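Local coordinates for protein putative chitobiase (Bacteroides thetaiotaomicron, PDB 3HNM) that is of uncharacterised function, a putative chitobiase fragment with an F5/8 type C beta-sandwich domain that binds a magnesium ion and may recognise carbohydrate, at residues A[15-26]-A[39-47]; A[90-98]-A[149-157]. All coordinates share one frame; numbering follows the deposited sequence.

Interaction 1: A[15-26]-A[39-47]. With MG (magnesium ion), chain E.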
# COMPACT_ATOMS: atom_id res chain seq x y z
N LYS A 15 -3.32 -12.16 2.24
CA LYS A 15 -2.05 -11.72 1.67
C LYS A 15 -0.83 -12.58 2.05
O LYS A 15 0.26 -12.03 2.23
CB LYS A 15 -1.81 -10.25 2.06
CG LYS A 15 -1.77 -10.00 3.57
CD LYS A 15 -1.91 -8.52 3.93
CE LYS A 15 -3.29 -7.99 3.61
NZ LYS A 15 -3.41 -6.59 4.06
N LYS A 16 -0.99 -13.90 2.16
CA LYS A 16 0.15 -14.73 2.54
C LYS A 16 1.04 -15.12 1.36
O LYS A 16 2.27 -15.22 1.49
CB LYS A 16 -0.29 -15.99 3.30
CG LYS A 16 0.83 -16.55 4.22
CD LYS A 16 1.53 -15.39 4.99
CE LYS A 16 2.89 -15.76 5.61
NZ LYS A 16 2.87 -16.59 6.86
N GLY A 17 0.41 -15.35 0.21
CA GLY A 17 1.16 -15.68 -0.98
C GLY A 17 1.72 -14.39 -1.54
O GLY A 17 2.52 -14.41 -2.49
N TRP A 18 1.31 -13.27 -0.95
CA TRP A 18 1.75 -11.94 -1.38
C TRP A 18 3.23 -11.69 -1.13
O TRP A 18 3.88 -12.44 -0.40
CB TRP A 18 0.95 -10.86 -0.66
CG TRP A 18 -0.45 -10.75 -1.12
CD1 TRP A 18 -1.26 -11.75 -1.57
CD2 TRP A 18 -1.25 -9.56 -1.11
NE1 TRP A 18 -2.52 -11.26 -1.82
CE2 TRP A 18 -2.54 -9.92 -1.55
CE3 TRP A 18 -1.00 -8.23 -0.76
CZ2 TRP A 18 -3.57 -9.00 -1.64
CZ3 TRP A 18 -2.03 -7.31 -0.86
CH2 TRP A 18 -3.30 -7.70 -1.30
N SER A 19 3.75 -10.62 -1.73
CA SER A 19 5.16 -10.26 -1.60
C SER A 19 5.54 -9.05 -2.46
O SER A 19 5.48 -9.13 -3.69
CB SER A 19 6.03 -11.46 -1.97
OG SER A 19 5.48 -12.13 -3.09
N VAL A 20 5.94 -7.94 -1.82
CA VAL A 20 6.32 -6.74 -2.54
C VAL A 20 7.49 -7.03 -3.46
O VAL A 20 8.64 -7.12 -3.02
CB VAL A 20 6.71 -5.61 -1.57
CG1 VAL A 20 7.12 -4.37 -2.35
CG2 VAL A 20 5.54 -5.28 -0.68
N ILE A 21 7.16 -7.19 -4.74
CA ILE A 21 8.13 -7.52 -5.78
C ILE A 21 8.82 -6.28 -6.35
O ILE A 21 9.76 -6.39 -7.14
CB ILE A 21 7.43 -8.33 -6.93
CG1 ILE A 21 8.48 -8.97 -7.84
CG2 ILE A 21 6.52 -7.42 -7.78
CD1 ILE A 21 7.89 -9.60 -9.10
N ASP A 22 8.38 -5.09 -5.95
CA ASP A 22 9.05 -3.89 -6.42
C ASP A 22 8.60 -2.60 -5.75
O ASP A 22 7.43 -2.42 -5.42
CB ASP A 22 8.89 -3.77 -7.94
CG ASP A 22 9.57 -2.54 -8.48
OD1 ASP A 22 10.51 -2.05 -7.84
OD2 ASP A 22 9.18 -2.05 -9.55
N PHE A 23 9.56 -1.72 -5.52
CA PHE A 23 9.28 -0.43 -4.90
C PHE A 23 10.40 0.54 -5.26
O PHE A 23 11.40 0.15 -5.86
CB PHE A 23 9.12 -0.60 -3.38
CG PHE A 23 10.36 -1.10 -2.68
CD1 PHE A 23 11.36 -0.23 -2.30
CD2 PHE A 23 10.52 -2.46 -2.43
CE1 PHE A 23 12.52 -0.69 -1.67
CE2 PHE A 23 11.67 -2.94 -1.80
CZ PHE A 23 12.67 -2.04 -1.43
N ASN A 24 10.22 1.82 -4.91
CA ASN A 24 11.24 2.82 -5.21
C ASN A 24 11.66 3.64 -3.99
O ASN A 24 12.55 4.49 -4.10
CB ASN A 24 10.74 3.76 -6.33
CG ASN A 24 9.81 4.85 -5.82
OD1 ASN A 24 9.01 4.64 -4.91
ND2 ASN A 24 9.89 6.03 -6.42
N ASN A 25 11.05 3.39 -2.84
CA ASN A 25 11.40 4.17 -1.65
C ASN A 25 11.08 3.50 -0.31
O ASN A 25 9.94 3.12 -0.04
CB ASN A 25 10.72 5.55 -1.76
CG ASN A 25 11.11 6.51 -0.65
OD1 ASN A 25 10.71 6.32 0.48
ND2 ASN A 25 11.88 7.54 -0.98
N CYS A 26 12.12 3.33 0.51
CA CYS A 26 12.00 2.75 1.85
C CYS A 26 13.18 3.26 2.69
O CYS A 26 14.15 3.78 2.15
CB CYS A 26 12.03 1.22 1.79
SG CYS A 26 11.65 0.39 3.39
N TRP A 39 10.82 -1.95 9.29
CA TRP A 39 10.17 -0.81 8.70
C TRP A 39 10.18 -0.94 7.20
O TRP A 39 9.82 -0.02 6.47
CB TRP A 39 10.86 0.50 9.10
CG TRP A 39 10.68 0.91 10.55
CD1 TRP A 39 9.66 0.54 11.39
CD2 TRP A 39 11.53 1.78 11.31
NE1 TRP A 39 9.82 1.13 12.63
CE2 TRP A 39 10.96 1.89 12.61
CE3 TRP A 39 12.71 2.47 11.03
CZ2 TRP A 39 11.54 2.66 13.61
CZ3 TRP A 39 13.29 3.24 12.04
CH2 TRP A 39 12.70 3.33 13.31
N GLY A 40 10.60 -2.11 6.73
CA GLY A 40 10.68 -2.36 5.30
C GLY A 40 9.34 -2.50 4.61
O GLY A 40 8.28 -2.52 5.24
N VAL A 41 9.41 -2.61 3.28
CA VAL A 41 8.23 -2.77 2.45
C VAL A 41 7.40 -4.00 2.85
O VAL A 41 6.19 -3.90 2.94
CB VAL A 41 8.59 -2.87 0.93
CG1 VAL A 41 9.08 -1.53 0.43
CG2 VAL A 41 9.65 -3.93 0.70
N GLU A 42 8.06 -5.12 3.12
CA GLU A 42 7.34 -6.34 3.52
C GLU A 42 6.47 -6.11 4.74
O GLU A 42 5.56 -6.87 5.02
CB GLU A 42 8.32 -7.48 3.82
CG GLU A 42 9.40 -7.12 4.82
CD GLU A 42 10.53 -6.30 4.20
OE1 GLU A 42 11.28 -5.64 4.97
OE2 GLU A 42 10.69 -6.34 2.95
N SER A 43 6.76 -5.04 5.47
CA SER A 43 6.03 -4.71 6.67
C SER A 43 4.71 -4.08 6.32
O SER A 43 4.04 -3.49 7.17
CB SER A 43 6.86 -3.74 7.51
OG SER A 43 6.22 -3.49 8.74
N LEU A 44 4.32 -4.21 5.07
CA LEU A 44 3.09 -3.58 4.60
C LEU A 44 1.95 -4.56 4.35
O LEU A 44 0.78 -4.15 4.33
CB LEU A 44 3.41 -2.80 3.32
CG LEU A 44 2.82 -1.43 3.15
CD1 LEU A 44 2.86 -0.66 4.46
CD2 LEU A 44 3.59 -0.71 2.07
N ILE A 45 2.31 -5.83 4.17
CA ILE A 45 1.35 -6.92 3.94
C ILE A 45 1.57 -8.08 4.92
O ILE A 45 1.65 -9.25 4.53
CB ILE A 45 1.42 -7.49 2.47
CG1 ILE A 45 2.72 -8.26 2.21
CG2 ILE A 45 1.29 -6.35 1.49
CD1 ILE A 45 3.95 -7.42 2.22
N ASP A 46 1.68 -7.75 6.20
CA ASP A 46 1.87 -8.76 7.24
C ASP A 46 0.63 -8.90 8.15
O ASP A 46 0.74 -9.17 9.34
CB ASP A 46 3.12 -8.47 8.08
CG ASP A 46 2.96 -7.27 9.01
OD1 ASP A 46 3.83 -7.10 9.90
OD2 ASP A 46 1.97 -6.51 8.85
N ASN A 47 -0.55 -8.68 7.57
CA ASN A 47 -1.82 -8.79 8.29
C ASN A 47 -2.24 -7.64 9.21
O ASN A 47 -3.43 -7.35 9.30
CB ASN A 47 -1.86 -10.12 9.07
CG ASN A 47 -1.80 -11.34 8.15
OD1 ASN A 47 -0.91 -11.44 7.28
ND2 ASN A 47 -2.72 -12.29 8.35
MG MG E . 1.66 -3.72 8.15

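Interaction 2: A[90-98]-A[149-157]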
# COMPACT_ATOMS: atom_id res chain seq x y z
N ALA A 90 6.00 3.07 15.32
CA ALA A 90 6.87 4.18 15.70
C ALA A 90 6.63 5.49 14.94
O ALA A 90 7.21 6.52 15.28
CB ALA A 90 8.33 3.76 15.56
N HIS A 91 5.78 5.46 13.92
CA HIS A 91 5.53 6.67 13.14
C HIS A 91 4.09 6.87 12.69
O HIS A 91 3.80 6.85 11.49
CB HIS A 91 6.42 6.69 11.89
CG HIS A 91 7.89 6.77 12.18
ND1 HIS A 91 8.64 5.68 12.55
CD2 HIS A 91 8.75 7.81 12.08
CE1 HIS A 91 9.91 6.04 12.66
NE2 HIS A 91 10.00 7.33 12.37
N VAL A 92 3.18 7.09 13.64
CA VAL A 92 1.78 7.31 13.29
C VAL A 92 1.62 8.74 12.76
O VAL A 92 0.72 9.02 11.97
CB VAL A 92 0.83 7.10 14.50
CG1 VAL A 92 0.85 5.65 14.92
CG2 VAL A 92 1.25 7.99 15.65
N TRP A 93 2.51 9.63 13.19
CA TRP A 93 2.46 11.02 12.73
C TRP A 93 2.98 11.10 11.29
O TRP A 93 2.73 12.08 10.58
CB TRP A 93 3.28 11.96 13.65
CG TRP A 93 4.76 11.65 13.70
CD1 TRP A 93 5.37 10.76 14.54
CD2 TRP A 93 5.78 12.07 12.77
NE1 TRP A 93 6.69 10.59 14.18
CE2 TRP A 93 6.96 11.39 13.10
CE3 TRP A 93 5.79 12.96 11.69
CZ2 TRP A 93 8.15 11.55 12.39
CZ3 TRP A 93 6.97 13.12 10.98
CH2 TRP A 93 8.13 12.42 11.34
N ALA A 94 3.67 10.05 10.85
CA ALA A 94 4.24 10.02 9.51
C ALA A 94 3.26 9.61 8.41
O ALA A 94 3.50 9.89 7.24
CB ALA A 94 5.45 9.10 9.49
N GLY A 95 2.16 8.96 8.79
CA GLY A 95 1.16 8.55 7.81
C GLY A 95 0.52 9.79 7.25
O GLY A 95 -0.45 10.30 7.80
N THR A 96 1.05 10.28 6.14
CA THR A 96 0.55 11.50 5.55
C THR A 96 0.07 11.38 4.12
O THR A 96 -0.03 12.37 3.40
CB THR A 96 1.62 12.61 5.66
OG1 THR A 96 2.88 12.09 5.22
CG2 THR A 96 1.76 13.08 7.11
N SER A 97 -0.24 10.15 3.70
CA SER A 97 -0.72 9.92 2.34
C SER A 97 -1.93 10.82 2.10
O SER A 97 -2.89 10.80 2.86
CB SER A 97 -1.11 8.45 2.17
OG SER A 97 -0.05 7.59 2.57
N LYS A 98 -1.86 11.61 1.03
CA LYS A 98 -2.92 12.55 0.70
C LYS A 98 -3.63 12.31 -0.64
O LYS A 98 -4.84 12.50 -0.75
CB LYS A 98 -2.36 13.97 0.73
CG LYS A 98 -3.34 15.03 0.33
CD LYS A 98 -2.91 16.35 0.89
CE LYS A 98 -3.53 17.50 0.13
NZ LYS A 98 -2.90 17.60 -1.22
N THR A 149 4.54 17.83 7.21
CA THR A 149 4.75 17.53 8.63
C THR A 149 5.59 18.61 9.33
O THR A 149 6.08 19.54 8.69
CB THR A 149 5.47 16.21 8.80
OG1 THR A 149 4.84 15.20 8.01
CG2 THR A 149 5.44 15.80 10.23
N TYR A 150 5.77 18.49 10.64
CA TYR A 150 6.60 19.47 11.35
C TYR A 150 8.01 19.31 10.81
O TYR A 150 8.82 20.23 10.85
CB TYR A 150 6.60 19.24 12.86
CG TYR A 150 7.19 17.92 13.30
CD1 TYR A 150 8.56 17.76 13.46
CD2 TYR A 150 6.36 16.81 13.52
CE1 TYR A 150 9.10 16.52 13.81
CE2 TYR A 150 6.89 15.58 13.87
CZ TYR A 150 8.26 15.43 14.01
OH TYR A 150 8.78 14.20 14.35
N ASP A 151 8.30 18.12 10.29
CA ASP A 151 9.62 17.87 9.75
C ASP A 151 9.57 17.65 8.25
O ASP A 151 10.19 16.73 7.72
CB ASP A 151 10.24 16.66 10.44
CG ASP A 151 11.66 16.42 10.01
OD1 ASP A 151 12.39 17.44 9.87
OD2 ASP A 151 12.02 15.24 9.83
N GLY A 152 8.83 18.52 7.57
CA GLY A 152 8.72 18.42 6.13
C GLY A 152 8.11 17.11 5.66
O GLY A 152 7.49 16.39 6.44
N LEU A 153 8.31 16.82 4.38
CA LEU A 153 7.81 15.61 3.73
C LEU A 153 8.30 14.30 4.34
O LEU A 153 9.39 13.82 4.02
CB LEU A 153 8.18 15.63 2.24
CG LEU A 153 7.86 14.43 1.35
CD1 LEU A 153 6.54 14.66 0.69
CD2 LEU A 153 8.95 14.24 0.31
N ARG A 154 7.50 13.72 5.22
CA ARG A 154 7.82 12.43 5.85
C ARG A 154 6.61 11.56 5.57
O ARG A 154 5.52 12.08 5.36
CB ARG A 154 7.97 12.59 7.37
CG ARG A 154 9.18 13.36 7.80
CD ARG A 154 10.43 12.65 7.35
NE ARG A 154 11.65 13.30 7.83
CZ ARG A 154 12.86 12.93 7.47
NH1 ARG A 154 13.02 11.92 6.62
NH2 ARG A 154 13.93 13.56 7.93
N VAL A 155 6.78 10.26 5.52
CA VAL A 155 5.62 9.42 5.27
C VAL A 155 5.83 7.96 5.64
O VAL A 155 6.88 7.37 5.34
CB VAL A 155 5.11 9.60 3.77
CG1 VAL A 155 6.26 9.96 2.87
CG2 VAL A 155 4.41 8.35 3.27
N SER A 156 4.86 7.42 6.37
CA SER A 156 4.89 6.02 6.77
C SER A 156 3.52 5.42 6.49
O SER A 156 2.50 6.11 6.61
CB SER A 156 5.26 5.87 8.25
OG SER A 156 4.36 6.55 9.09
N LEU A 157 3.50 4.15 6.11
CA LEU A 157 2.27 3.44 5.77
C LEU A 157 2.02 2.24 6.67
O LEU A 157 2.94 1.47 6.96
CB LEU A 157 2.34 2.95 4.33
CG LEU A 157 0.98 2.58 3.76
CD1 LEU A 157 0.11 3.84 3.73
CD2 LEU A 157 1.13 2.00 2.37

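Interaction 1: A[15-26]-A[39-47]
The loop 39-47 runs back along 15-26 in the opposite direction, with Lys15 lying across from Ile45 and Cys26 from Gly40, CA to CA 6.3 Å in each pair. The spacing is that of side-chain packing, and apolar groups do the joining. Val41, at the start of a 3-10 turn, fits between Val20 and Phe23: its CG1 sits over one face of the Phe23 ring, 3.5 Å from the centroid and 19° off the normal, while its CB meets Val20 CG1 at 3.9 Å. Phe23 CG is placed between its own N and carbonyl carbon (chi1 62°), which places the ring against Val41. The other branch of Val20, CG2, reaches Ile45 CD1 at 3.9 Å. Ile45 also turns its CG2 to the edge of the Trp18 indole, near the ring plane, with CE3 3.7 Å away. Beyond it, the aliphatic part of Lys15 lies alongside: CD is 3.8 Å from Ile45 CB, and the chain bends at chi3 (68°) to send NZ to the carbonyl oxygen of Val160. At the far end, Cys26 SG rests on Gly40 CA. Strand 20-23 is an edge strand of the five-stranded sheet, and Ile21 and Asp22 form a classic beta bulge facing Val68. Behind this packing the loop turns its polar groups to magnesium: Ser43 O lies 2.6 Å from the ion, and Asp46, whose OD1 is held by Thr51, has OD2 2.9 Å away. Asn48, Thr51 and Gly158 complete this metal site of the F5/8 type C beta-sandwich.

Interaction 2: A[90-98]-A[149-157]
At one end of the F5/8 type C beta-sandwich, the loop leading into strand 97-98 docks on the approach to strand 156-166, with Ala94 beside Val155 and Gly95 beside Ser156. One tie runs from a side chain to the backbone: Thr96 OG1 donates to Arg154 O at 2.6 Å, arriving in the carbonyl plane with a C=O...donor angle of 154°. A chi1 of 48° sets that hydroxyl between the threonine's N and carbonyl carbon, while CG2 lies near Thr149 OG1. Next to it, Ser156 N makes a weak bond to Ala94 O, 3.0 Å long. These bonds tie together two segments that serve different sheets of the sandwich: 97-98 leads on to strand 100-105 of the five-stranded sheet, whereas 156-166 belongs to the four-stranded one. Outward from the backbone, the Trp93 indole packs against Tyr150 and Arg154. Tyr150 brings its OH over one face of the indole, 3.4 Å from CZ2 and offset toward the rim; the two rings are tilted by 41°, their centroids 4.8 Å apart. Arg154 runs side by side with Trp93 in the same direction, its CB 3.8 Å from Trp93 CZ3, and its guanidinium plane stands perpendicular to the indole. NE and NH2 both grip a single oxygen, Asp151 OD2, from the same face of the carboxylate, NE at 2.8 Å. An alanine in place of Trp93 would remove the indole and is likely to leave Tyr150 and the aliphatic part of Arg154 without their shared apolar partner. NH1 of Arg154 bonds to the carbonyl oxygen of Trp57, whose ring also takes a cation-pi contact from this guanidinium.

Interaction 1 closes along the chain before interaction 2 opens, and their centres lie 18 Å apart, yet the two meet directly. Trp39 CZ2 packs 3.9 Å from His91 CE1, the rings edge-to-face, and also 3.9 Å from Ala90 CB. His91 ND1 in turn bonds to Gln52, which accepts from Ser43 OG through its backbone oxygen. Deeper in, Leu44 packs against Leu157, the last residue of 149-157. The magnesium site is built mainly from interaction 1 and the residues just after it, but Leu157 precedes its ligand Gly158, and the leucine side chain is about 8 Å from the ion. In relatives, loops at the end of such sandwiches often bind carbohydrate.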